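Local coordinates for SPbeta prophage-derived aminoglycoside N(3')-acetyltransferase-like protein YokD (Bacillus subtilis, PDB 2NYG) that probably acts as an N-acetyltransferase, binds coenzyme A as a homodimer and may contribute to antibiotic resistance, at residues A[27-36]-A[59-69]; A[118-126]-A[136-144]. One frame throughout, in Å; residues are numbered along the deposited sequence.

In the fold
The two contacts show how one mixed sheet is built outward from its interior. Contact 1 comes first along the chain and closes before contact 2 opens: it pairs the parallel strands 32-37 and 65-69, joined through helix 48-60. Contact 2 works at the margin, where the end of helix 114-119 and the loop after it meet strand 135-139. Their centres lie about 11 Å apart, and strands 65-69 and 135-139 are neighbours, with Ile66 N probably hydrogen-bonded to Trp138 O and Met68 N to Val136 O. The inner contact carries His36 into the coenzyme A pocket, while the 118-126 segment of the outer one reaches the second subunit.

Contact 1: residues A[27-36]-A[59-69]; sequences LKKGMTVLVH and VVTEEGTIVMP
Thr65 O receives two donors from the neighbouring strand: Val33 N at 2.9 Å, and the CA-H of Thr32 as a weaker C-H...O contact. Two residues on, Val67 O takes Val35 N, with the CA of Leu34 as a C-H...O contact. Between them Val67 N returns a bond to Val33 O (3.0 Å), the alternation expected of parallel strands; the axes of the short strand pieces 32-36 and 65-69 cross at -31°. Ahead of the strands, Gly30 N donates to Val60 O at 3.0 Å, tying the turn 28-31 to the last turn of the helix.

Thr32 and Thr65 run alongside each other in one direction from the sheet, and on their face Leu34 CD1 reaches Val67 CG1 at 3.5 Å. With CG anti to the backbone N (chi1 -175°), Leu34 leans toward that neighbour. At the exposed end the extended chain of Lys29 passes Thr61, CG to CG2 at 3.4 Å. His36, beside Pro69, touches bound coenzyme A.

These are the two parallel strands of a beta-alpha-beta unit whose connection is helix 48-60. Strand 170-174 binds the far edge of 32-37, strand 135-139 that of 65-69, Thr65 OG1 bonds His141 N, and Ile66 and Met68 pack against helix 114-119.

Contact 2: residues A[118-126]-A[136-144]; sequences LFRSYPEVK and VAWGKHKNK
Lys126 and Ala137 form an antiparallel hydrogen-bonded pair, Lys126 N to Ala137 O and Ala137 N to Lys126 O both measuring 2.8 Å.

Phe119 meets Val136 and Trp138 across the contact, with Val125 of its own segment over one face, its CG2 displaced toward the rim. Val136 CG2 comes to the ring edge near its plane, 3.9 Å from Phe119 CD2. Trp138 crosses at about a right angle, its CB 3.5 Å from Phe119 CZ. The two branches of Val125 divide the work: CG1, anti to the backbone N (chi1 175°), meets Val136 CB, whereas CG2 also faces Trp138. The CD1 side of the indole is met by Glu124 CB, 3.9 Å from Trp138 CD1, and by Pro123 O, which approaches the ring edge in plane.

Within this chain, strand 126-127 is an outermost strand of the mixed sheet, and it makes an antiparallel hairpin with 135-139 across the intervening loop. The type II turn from Tyr122 to Val125 leads into it, with Glu124 at positive phi. That residue's carbonyl O accepts Lys142 NZ at 3.3 Å and a water. The water in turn receives Gly139 N and Lys142 NZ, and lies over one face of the indole, displaced toward the rim. Lys126 NZ approaches within 3.8 Å of Lys142 NZ, a pairing of like charges that probably costs some energy. Arg120 makes a salt bridge with Glu117 and packs against Leu118 of the second subunit, while the Tyr122 ring meets Tyr105 of that subunit, planes at about 30°.

Contact 1: residues A[27-36]-A[59-69]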
loop_
_atom_site.group_PDB
_atom_site.type_symbol
_atom_site.label_atom_id
_atom_site.label_comp_id
_atom_site.label_asym_id
_atom_site.label_seq_id
_atom_site.Cartn_x
_atom_site.Cartn_y
_atom_site.Cartn_z
ATOM N N LEU A 27 -8.661 -24.830 -0.171
ATOM C CA LEU A 27 -7.304 -24.414 0.109
ATOM C C LEU A 27 -6.785 -25.238 1.280
ATOM O O LEU A 27 -7.443 -25.344 2.310
ATOM C CB LEU A 27 -7.284 -22.930 0.451
ATOM C CG LEU A 27 -5.919 -22.278 0.316
ATOM C CD1 LEU A 27 -5.522 -22.271 -1.154
ATOM C CD2 LEU A 27 -5.968 -20.873 0.862
ATOM N N LYS A 28 -5.601 -25.819 1.125
ATOM C CA LYS A 28 -5.049 -26.649 2.182
ATOM C C LYS A 28 -3.619 -26.337 2.611
ATOM O O LYS A 28 -2.883 -25.619 1.941
ATOM C CB LYS A 28 -5.162 -28.126 1.778
ATOM C CG LYS A 28 -6.599 -28.571 1.561
ATOM C CD LYS A 28 -6.715 -30.053 1.256
ATOM C CE LYS A 28 -8.178 -30.483 1.264
ATOM N NZ LYS A 28 -8.369 -31.906 0.872
ATOM N N LYS A 29 -3.255 -26.886 3.759
ATOM C CA LYS A 29 -1.936 -26.718 4.331
ATOM C C LYS A 29 -0.842 -27.191 3.379
ATOM O O LYS A 29 -0.927 -28.283 2.829
ATOM C CB LYS A 29 -1.861 -27.510 5.647
ATOM C CG LYS A 29 -0.456 -27.671 6.206
ATOM C CD LYS A 29 -0.432 -28.139 7.654
ATOM C CE LYS A 29 0.981 -27.970 8.232
ATOM N NZ LYS A 29 1.117 -28.382 9.660
ATOM N N GLY A 30 0.179 -26.366 3.187
ATOM C CA GLY A 30 1.292 -26.736 2.324
ATOM C C GLY A 30 1.069 -26.527 0.842
ATOM O O GLY A 30 1.938 -26.791 0.026
ATOM N N MET A 31 -0.111 -26.047 0.498
ATOM C CA MET A 31 -0.477 -25.782 -0.883
ATOM C C MET A 31 0.221 -24.506 -1.374
ATOM O O MET A 31 0.349 -23.544 -0.634
ATOM C CB MET A 31 -1.990 -25.598 -0.940
ATOM C CG MET A 31 -2.648 -25.958 -2.227
ATOM S SD MET A 31 -4.433 -25.878 -2.003
ATOM C CE MET A 31 -4.931 -27.591 -2.372
ATOM N N THR A 32 0.703 -24.502 -2.606
ATOM C CA THR A 32 1.318 -23.292 -3.144
ATOM C C THR A 32 0.232 -22.708 -4.015
ATOM O O THR A 32 -0.274 -23.396 -4.901
ATOM C CB THR A 32 2.532 -23.581 -4.008
ATOM O OG1 THR A 32 3.553 -24.155 -3.193
ATOM C CG2 THR A 32 3.058 -22.294 -4.615
ATOM N N VAL A 33 -0.140 -21.459 -3.772
ATOM C CA VAL A 33 -1.223 -20.874 -4.542
ATOM C C VAL A 33 -1.030 -19.439 -5.022
ATOM O O VAL A 33 -0.626 -18.553 -4.266
ATOM C CB VAL A 33 -2.554 -20.979 -3.729
ATOM C CG1 VAL A 33 -2.421 -20.250 -2.414
ATOM C CG2 VAL A 33 -3.713 -20.442 -4.534
ATOM N N LEU A 34 -1.325 -19.227 -6.297
ATOM C CA LEU A 34 -1.256 -17.903 -6.895
ATOM C C LEU A 34 -2.647 -17.286 -6.682
ATOM O O LEU A 34 -3.661 -17.866 -7.092
ATOM C CB LEU A 34 -0.952 -18.006 -8.390
ATOM C CG LEU A 34 -0.718 -16.702 -9.158
ATOM C CD1 LEU A 34 0.495 -15.974 -8.591
ATOM C CD2 LEU A 34 -0.519 -17.024 -10.627
ATOM N N VAL A 35 -2.681 -16.112 -6.049
ATOM C CA VAL A 35 -3.931 -15.422 -5.730
ATOM C C VAL A 35 -4.216 -14.128 -6.492
ATOM O O VAL A 35 -3.340 -13.283 -6.679
ATOM C CB VAL A 35 -3.999 -15.073 -4.213
ATOM C CG1 VAL A 35 -5.397 -14.615 -3.834
ATOM C CG2 VAL A 35 -3.611 -16.271 -3.383
ATOM N N HIS A 36 -5.471 -13.981 -6.896
ATOM C CA HIS A 36 -5.964 -12.811 -7.598
ATOM C C HIS A 36 -7.204 -12.433 -6.799
ATOM O O HIS A 36 -8.212 -13.136 -6.805
ATOM C CB HIS A 36 -6.307 -13.199 -9.015
ATOM C CG HIS A 36 -5.166 -13.829 -9.746
ATOM N ND1 HIS A 36 -4.080 -13.106 -10.187
ATOM C CD2 HIS A 36 -4.931 -15.115 -10.093
ATOM C CE1 HIS A 36 -3.225 -13.920 -10.773
ATOM N NE2 HIS A 36 -3.717 -15.144 -10.730
ATOM N N VAL A 59 -4.226 -20.679 6.651
ATOM C CA VAL A 59 -4.639 -21.861 5.941
ATOM C C VAL A 59 -3.460 -22.555 5.299
ATOM O O VAL A 59 -3.188 -23.721 5.589
ATOM C CB VAL A 59 -5.693 -21.507 4.886
ATOM C CG1 VAL A 59 -6.123 -22.755 4.133
ATOM C CG2 VAL A 59 -6.890 -20.864 5.565
ATOM N N VAL A 60 -2.739 -21.826 4.455
ATOM C CA VAL A 60 -1.609 -22.396 3.732
ATOM C C VAL A 60 -0.409 -22.779 4.600
ATOM O O VAL A 60 0.483 -23.501 4.156
ATOM C CB VAL A 60 -1.172 -21.445 2.594
ATOM C CG1 VAL A 60 0.160 -20.783 2.914
ATOM C CG2 VAL A 60 -1.099 -22.212 1.304
ATOM N N THR A 61 -0.394 -22.294 5.834
ATOM C CA THR A 61 0.679 -22.591 6.786
ATOM C C THR A 61 2.079 -22.241 6.298
ATOM O O THR A 61 2.297 -21.967 5.125
ATOM C CB THR A 61 0.669 -24.088 7.202
ATOM O OG1 THR A 61 1.313 -24.230 8.464
ATOM C CG2 THR A 61 1.455 -24.918 6.235
ATOM N N GLU A 62 3.030 -22.253 7.222
ATOM C CA GLU A 62 4.426 -21.942 6.919
ATOM C C GLU A 62 5.073 -22.990 5.995
ATOM O O GLU A 62 6.218 -22.839 5.566
ATOM C CB GLU A 62 5.196 -21.843 8.236
ATOM C CG GLU A 62 6.658 -21.449 8.097
ATOM C CD GLU A 62 7.344 -21.255 9.452
ATOM O OE1 GLU A 62 6.919 -20.352 10.213
ATOM O OE2 GLU A 62 8.303 -22.007 9.748
ATOM N N GLU A 63 4.320 -24.047 5.704
ATOM C CA GLU A 63 4.759 -25.130 4.831
ATOM C C GLU A 63 4.214 -24.855 3.429
ATOM O O GLU A 63 4.679 -25.425 2.439
ATOM C CB GLU A 63 4.208 -26.467 5.331
ATOM C CG GLU A 63 4.585 -26.822 6.761
ATOM C CD GLU A 63 5.925 -27.545 6.869
ATOM O OE1 GLU A 63 6.920 -27.091 6.257
ATOM O OE2 GLU A 63 5.979 -28.572 7.579
ATOM N N GLY A 64 3.201 -23.991 3.369
ATOM C CA GLY A 64 2.600 -23.605 2.107
ATOM C C GLY A 64 3.294 -22.362 1.567
ATOM O O GLY A 64 4.167 -21.783 2.218
ATOM N N THR A 65 2.901 -21.939 0.374
ATOM C CA THR A 65 3.515 -20.776 -0.251
ATOM C C THR A 65 2.430 -19.964 -0.944
ATOM O O THR A 65 1.672 -20.518 -1.723
ATOM C CB THR A 65 4.579 -21.214 -1.331
ATOM O OG1 THR A 65 5.557 -22.092 -0.748
ATOM C CG2 THR A 65 5.294 -20.016 -1.902
ATOM N N ILE A 66 2.327 -18.670 -0.647
ATOM C CA ILE A 66 1.343 -17.847 -1.334
ATOM C C ILE A 66 2.046 -16.830 -2.223
ATOM O O ILE A 66 2.918 -16.082 -1.783
ATOM C CB ILE A 66 0.368 -17.123 -0.376
ATOM C CG1 ILE A 66 1.088 -16.098 0.461
ATOM C CG2 ILE A 66 -0.288 -18.120 0.548
ATOM C CD1 ILE A 66 0.194 -15.527 1.521
ATOM N N VAL A 67 1.667 -16.839 -3.495
ATOM C CA VAL A 67 2.240 -15.944 -4.486
ATOM C C VAL A 67 1.157 -15.017 -5.035
ATOM O O VAL A 67 -0.019 -15.388 -5.113
ATOM C CB VAL A 67 2.862 -16.742 -5.676
ATOM C CG1 VAL A 67 3.462 -15.785 -6.687
ATOM C CG2 VAL A 67 3.917 -17.707 -5.175
ATOM N N MET A 68 1.558 -13.807 -5.402
ATOM C CA MET A 68 0.627 -12.855 -5.961
ATOM C C MET A 68 1.355 -12.053 -7.002
ATOM O O MET A 68 2.553 -11.828 -6.892
ATOM C CB MET A 68 0.098 -11.895 -4.896
ATOM C CG MET A 68 -0.789 -12.516 -3.855
ATOM S SD MET A 68 -1.510 -11.282 -2.762
ATOM C CE MET A 68 -1.732 -12.209 -1.261
ATOM N N PRO A 69 0.635 -11.606 -8.035
ATOM C CA PRO A 69 1.239 -10.809 -9.093
ATOM C C PRO A 69 1.326 -9.401 -8.537
ATOM O O PRO A 69 0.391 -8.932 -7.902
ATOM C CB PRO A 69 0.235 -10.952 -10.227
ATOM C CG PRO A 69 -1.049 -10.972 -9.507
ATOM C CD PRO A 69 -0.779 -11.888 -8.336
#

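Contact 2: residues A[118-126]-A[136-144]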
loop_
_atom_site.group_PDB
_atom_site.type_symbol
_atom_site.label_atom_id
_atom_site.label_comp_id
_atom_site.label_asym_id
_atom_site.label_seq_id
_atom_site.Cartn_x
_atom_site.Cartn_y
_atom_site.Cartn_z
ATOM N N LEU A 118 -0.677 -4.284 -0.046
ATOM C CA LEU A 118 -0.287 -4.420 1.338
ATOM C C LEU A 118 0.565 -5.677 1.516
ATOM O O LEU A 118 1.514 -5.693 2.294
ATOM C CB LEU A 118 -1.517 -4.524 2.222
ATOM C CG LEU A 118 -1.110 -4.683 3.678
ATOM C CD1 LEU A 118 -0.383 -3.423 4.144
ATOM C CD2 LEU A 118 -2.325 -4.951 4.513
ATOM N N PHE A 119 0.220 -6.727 0.783
ATOM C CA PHE A 119 0.932 -7.985 0.884
ATOM C C PHE A 119 2.397 -7.874 0.488
ATOM O O PHE A 119 3.243 -8.620 0.990
ATOM C CB PHE A 119 0.246 -9.044 0.022
ATOM C CG PHE A 119 0.838 -10.407 0.170
ATOM C CD1 PHE A 119 0.754 -11.084 1.388
ATOM C CD2 PHE A 119 1.522 -10.998 -0.886
ATOM C CE1 PHE A 119 1.343 -12.320 1.549
ATOM C CE2 PHE A 119 2.114 -12.235 -0.732
ATOM C CZ PHE A 119 2.024 -12.895 0.490
ATOM N N ARG A 120 2.698 -6.942 -0.413
ATOM C CA ARG A 120 4.065 -6.765 -0.890
ATOM C C ARG A 120 5.014 -6.233 0.167
ATOM O O ARG A 120 6.207 -6.472 0.096
ATOM C CB ARG A 120 4.109 -5.851 -2.118
ATOM C CG ARG A 120 3.626 -4.421 -1.874
ATOM C CD ARG A 120 3.930 -3.528 -3.070
ATOM N NE ARG A 120 5.039 -2.610 -2.810
ATOM C CZ ARG A 120 4.889 -1.311 -2.563
ATOM N NH1 ARG A 120 3.679 -0.774 -2.544
ATOM N NH2 ARG A 120 5.946 -0.545 -2.336
ATOM N N SER A 121 4.504 -5.505 1.142
ATOM C CA SER A 121 5.386 -4.993 2.171
ATOM C C SER A 121 4.981 -5.572 3.518
ATOM O O SER A 121 5.045 -4.903 4.552
ATOM C CB SER A 121 5.343 -3.471 2.204
ATOM O OG SER A 121 4.083 -3.024 2.659
ATOM N N TYR A 122 4.548 -6.830 3.483
ATOM C CA TYR A 122 4.139 -7.560 4.680
ATOM C C TYR A 122 5.378 -8.320 5.171
ATOM O O TYR A 122 6.192 -8.781 4.369
ATOM C CB TYR A 122 3.022 -8.548 4.343
ATOM C CG TYR A 122 2.291 -9.097 5.543
ATOM C CD1 TYR A 122 1.353 -8.324 6.226
ATOM C CD2 TYR A 122 2.510 -10.404 5.982
ATOM C CE1 TYR A 122 0.637 -8.843 7.314
ATOM C CE2 TYR A 122 1.802 -10.931 7.072
ATOM C CZ TYR A 122 0.866 -10.144 7.730
ATOM O OH TYR A 122 0.146 -10.651 8.782
ATOM N N PRO A 123 5.526 -8.470 6.496
ATOM C CA PRO A 123 6.689 -9.175 7.039
ATOM C C PRO A 123 6.930 -10.536 6.405
ATOM O O PRO A 123 6.057 -11.415 6.430
ATOM C CB PRO A 123 6.363 -9.289 8.526
ATOM C CG PRO A 123 5.446 -8.137 8.774
ATOM C CD PRO A 123 4.562 -8.159 7.567
ATOM N N GLU A 124 8.115 -10.689 5.822
ATOM C CA GLU A 124 8.548 -11.943 5.210
ATOM C C GLU A 124 8.152 -12.221 3.762
ATOM O O GLU A 124 8.398 -13.305 3.241
ATOM C CB GLU A 124 8.123 -13.096 6.110
ATOM C CG GLU A 124 8.475 -12.824 7.565
ATOM C CD GLU A 124 9.329 -13.897 8.171
ATOM O OE1 GLU A 124 8.768 -14.948 8.547
ATOM O OE2 GLU A 124 10.560 -13.691 8.261
ATOM N N VAL A 125 7.559 -11.235 3.109
ATOM C CA VAL A 125 7.161 -11.365 1.719
ATOM C C VAL A 125 8.293 -10.897 0.802
ATOM O O VAL A 125 8.859 -9.823 0.998
ATOM C CB VAL A 125 5.913 -10.522 1.430
ATOM C CG1 VAL A 125 5.582 -10.568 -0.054
ATOM C CG2 VAL A 125 4.758 -11.023 2.256
ATOM N N LYS A 126 8.614 -11.703 -0.201
ATOM C CA LYS A 126 9.666 -11.347 -1.142
ATOM C C LYS A 126 9.055 -10.925 -2.476
ATOM O O LYS A 126 7.910 -11.272 -2.774
ATOM C CB LYS A 126 10.590 -12.532 -1.359
ATOM C CG LYS A 126 11.424 -12.914 -0.143
ATOM C CD LYS A 126 12.740 -12.146 -0.091
ATOM C CE LYS A 126 13.728 -12.854 0.815
ATOM N NZ LYS A 126 13.131 -13.055 2.165
ATOM N N VAL A 136 5.169 -11.464 -5.933
ATOM C CA VAL A 136 5.534 -11.397 -4.535
ATOM C C VAL A 136 5.131 -12.738 -3.969
ATOM O O VAL A 136 4.105 -13.298 -4.356
ATOM C CB VAL A 136 4.767 -10.298 -3.818
ATOM C CG1 VAL A 136 5.352 -8.954 -4.149
ATOM C CG2 VAL A 136 3.332 -10.340 -4.239
ATOM N N ALA A 137 5.944 -13.268 -3.068
ATOM C CA ALA A 137 5.629 -14.552 -2.471
ATOM C C ALA A 137 6.041 -14.616 -1.013
ATOM O O ALA A 137 6.955 -13.922 -0.569
ATOM C CB ALA A 137 6.291 -15.676 -3.258
ATOM N N TRP A 138 5.324 -15.460 -0.283
ATOM C CA TRP A 138 5.521 -15.711 1.136
ATOM C C TRP A 138 5.449 -17.224 1.275
ATOM O O TRP A 138 4.594 -17.859 0.652
ATOM C CB TRP A 138 4.369 -15.094 1.938
ATOM C CG TRP A 138 4.409 -15.366 3.422
ATOM C CD1 TRP A 138 4.915 -14.548 4.382
ATOM C CD2 TRP A 138 3.917 -16.531 4.106
ATOM N NE1 TRP A 138 4.769 -15.120 5.619
ATOM C CE2 TRP A 138 4.158 -16.338 5.478
ATOM C CE3 TRP A 138 3.298 -17.713 3.690
ATOM C CZ2 TRP A 138 3.801 -17.281 6.443
ATOM C CZ3 TRP A 138 2.938 -18.656 4.654
ATOM C CH2 TRP A 138 3.191 -18.431 6.014
ATOM N N GLY A 139 6.329 -17.810 2.075
ATOM C CA GLY A 139 6.256 -19.247 2.249
ATOM C C GLY A 139 7.476 -20.081 1.926
ATOM O O GLY A 139 8.514 -19.584 1.502
ATOM N N LYS A 140 7.311 -21.380 2.127
ATOM C CA LYS A 140 8.354 -22.359 1.910
ATOM C C LYS A 140 9.154 -22.185 0.624
ATOM O O LYS A 140 10.381 -22.208 0.655
ATOM C CB LYS A 140 7.742 -23.764 1.950
ATOM C CG LYS A 140 8.768 -24.883 2.031
ATOM C CD LYS A 140 8.107 -26.237 1.873
ATOM C CE LYS A 140 9.138 -27.354 1.943
ATOM N NZ LYS A 140 8.518 -28.676 1.680
ATOM N N HIS A 141 8.470 -21.992 -0.501
ATOM C CA HIS A 141 9.168 -21.871 -1.780
ATOM C C HIS A 141 9.341 -20.492 -2.427
ATOM O O HIS A 141 9.718 -20.400 -3.586
ATOM C CB HIS A 141 8.530 -22.819 -2.799
ATOM C CG HIS A 141 8.580 -24.261 -2.393
ATOM N ND1 HIS A 141 7.471 -24.951 -1.942
ATOM C CD2 HIS A 141 9.608 -25.138 -2.355
ATOM C CE1 HIS A 141 7.816 -26.188 -1.642
ATOM N NE2 HIS A 141 9.107 -26.327 -1.884
ATOM N N LYS A 142 9.099 -19.430 -1.675
ATOM C CA LYS A 142 9.228 -18.067 -2.189
ATOM C C LYS A 142 10.573 -17.739 -2.842
ATOM O O LYS A 142 10.645 -16.915 -3.751
ATOM C CB LYS A 142 8.993 -17.076 -1.056
ATOM C CG LYS A 142 10.156 -17.002 -0.110
ATOM C CD LYS A 142 9.864 -16.107 1.059
ATOM C CE LYS A 142 11.057 -16.057 1.984
ATOM N NZ LYS A 142 10.640 -15.704 3.362
ATOM N N ASN A 143 11.644 -18.365 -2.373
ATOM C CA ASN A 143 12.967 -18.083 -2.922
ATOM C C ASN A 143 13.239 -18.666 -4.297
ATOM O O ASN A 143 13.802 -17.981 -5.151
ATOM C CB ASN A 143 14.053 -18.532 -1.944
ATOM C CG ASN A 143 14.236 -17.564 -0.797
ATOM O OD1 ASN A 143 14.788 -17.919 0.244
ATOM N ND2 ASN A 143 13.784 -16.328 -0.983
ATOM N N LYS A 144 12.845 -19.915 -4.526
ATOM C CA LYS A 144 13.098 -20.525 -5.826
ATOM C C LYS A 144 12.131 -20.069 -6.900
ATOM O O LYS A 144 12.353 -20.301 -8.084
ATOM C CB LYS A 144 13.100 -22.055 -5.722
ATOM C CG LYS A 144 11.805 -22.691 -5.273
ATOM C CD LYS A 144 11.952 -24.224 -5.189
ATOM C CE LYS A 144 13.040 -24.652 -4.178
ATOM N NZ LYS A 144 13.239 -26.137 -4.083
HETATM O O HOH W 1 8.074 -16.433 4.026
#